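Local structure of acetylglutamate kinase (Streptococcus mutans, 3L86) at residues A[108-111]-A[112-116]. The protein probably catalyses the ATP-dependent phosphorylation of N-acetyl-L-glutamate to N-acetyl-L-glutamyl 5-phosphate, a step of arginine biosynthesis. Numbering follows the deposited sequence.
Sequences SHAL and LDLVG
The imidazole of His109 meets the carboxylate of Asp113 at its ring edge: ND1 donates to OD2 over 2.8 Å, with OD2 almost in the ring plane and receiving the proton on its anti lone pair, the one turned from OD1. Ring and carboxylate planes are twisted 47° apart, while the bond itself is nearly straight. The side chain of Leu114 approaches the same ring obliquely, its CD1 lying 3.7 Å from both CE1 and NE2 of His109. Carrying CG opposite the backbone N (chi1 170°) swings the imidazole forward along the helix to both partners. The bonded carboxylate would probably favour a proton on ND1 and steady the ring's rotation.

These residues illustrate how a side-chain bond spanning one turn can sit beside a local widening of the helix. In helix 101-125 of the amino acid kinase fold, Leu112 N still bonds to Ser108 O in the regular i to i+4 manner, and Asp113 N to His109 O. Leu114 N then reaches both His109 O and Ala110 O weakly, and Gly116 N bonds to Leu111 O at 2.8 Å, five residues on, in a wider pi-type turn. Val115 brings CG2 to 3.6 Å from Ala110 O. Ala110 CB and Leu114 CD2 make a looser apolar contact at 4.2 Å, while Ala110 also packs on Ile79 and Leu82 of helix 76-85. On the buried side Leu111 touches Ser179 and Leu180 of strand 174-182, its side chain about 5 Å from the bound N-acetyl-L-glutamate.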
# COMPACT_ATOMS: atom_id res chain seq x y z
N SER A 108 -10.47 -9.81 -4.91
CA SER A 108 -9.89 -9.34 -6.18
C SER A 108 -10.86 -8.47 -6.95
O SER A 108 -10.43 -7.46 -7.56
CB SER A 108 -9.37 -10.52 -7.04
OG SER A 108 -10.44 -11.35 -7.40
N HIS A 109 -12.16 -8.79 -6.91
CA HIS A 109 -13.17 -7.90 -7.54
C HIS A 109 -13.19 -6.48 -6.90
O HIS A 109 -13.18 -5.48 -7.59
CB HIS A 109 -14.59 -8.49 -7.43
CG HIS A 109 -15.67 -7.54 -7.83
ND1 HIS A 109 -15.67 -6.87 -9.04
CD2 HIS A 109 -16.80 -7.15 -7.18
CE1 HIS A 109 -16.74 -6.08 -9.10
NE2 HIS A 109 -17.45 -6.25 -7.99
N ALA A 110 -13.22 -6.38 -5.57
CA ALA A 110 -13.23 -5.03 -4.98
C ALA A 110 -11.91 -4.25 -5.31
O ALA A 110 -11.92 -3.04 -5.64
CB ALA A 110 -13.46 -5.13 -3.46
N LEU A 111 -10.77 -4.91 -5.18
CA LEU A 111 -9.48 -4.23 -5.41
C LEU A 111 -9.29 -3.79 -6.89
O LEU A 111 -8.94 -2.62 -7.13
CB LEU A 111 -8.32 -5.13 -4.97
CG LEU A 111 -8.12 -5.35 -3.46
CD1 LEU A 111 -6.93 -6.31 -3.23
CD2 LEU A 111 -7.90 -4.03 -2.76
N LEU A 112 -9.50 -4.69 -7.86
CA LEU A 112 -9.30 -4.38 -9.27
C LEU A 112 -10.43 -3.52 -9.88
O LEU A 112 -10.15 -2.54 -10.59
CB LEU A 112 -9.08 -5.64 -10.14
CG LEU A 112 -7.83 -6.48 -9.72
CD1 LEU A 112 -7.86 -7.83 -10.43
CD2 LEU A 112 -6.49 -5.73 -9.94
N ASP A 113 -11.68 -3.89 -9.63
CA ASP A 113 -12.79 -3.29 -10.40
C ASP A 113 -13.40 -2.11 -9.68
O ASP A 113 -13.87 -1.15 -10.33
CB ASP A 113 -13.88 -4.34 -10.67
CG ASP A 113 -13.34 -5.55 -11.39
OD1 ASP A 113 -12.63 -5.38 -12.39
OD2 ASP A 113 -13.63 -6.68 -10.95
N LEU A 114 -13.42 -2.19 -8.34
CA LEU A 114 -14.06 -1.15 -7.47
C LEU A 114 -13.12 -0.07 -6.85
O LEU A 114 -13.60 0.97 -6.33
CB LEU A 114 -14.80 -1.83 -6.33
CG LEU A 114 -16.24 -2.31 -6.49
CD1 LEU A 114 -16.57 -2.63 -7.87
CD2 LEU A 114 -16.65 -3.40 -5.57
N VAL A 115 -11.81 -0.33 -6.80
CA VAL A 115 -10.84 0.71 -6.37
C VAL A 115 -9.84 1.09 -7.48
O VAL A 115 -9.65 2.29 -7.83
CB VAL A 115 -10.07 0.29 -5.08
CG1 VAL A 115 -9.13 1.40 -4.62
CG2 VAL A 115 -11.05 -0.02 -3.92
N GLY A 116 -9.18 0.07 -8.03
CA GLY A 116 -8.06 0.32 -8.96
C GLY A 116 -8.46 1.03 -10.24
O GLY A 116 -7.73 1.90 -10.73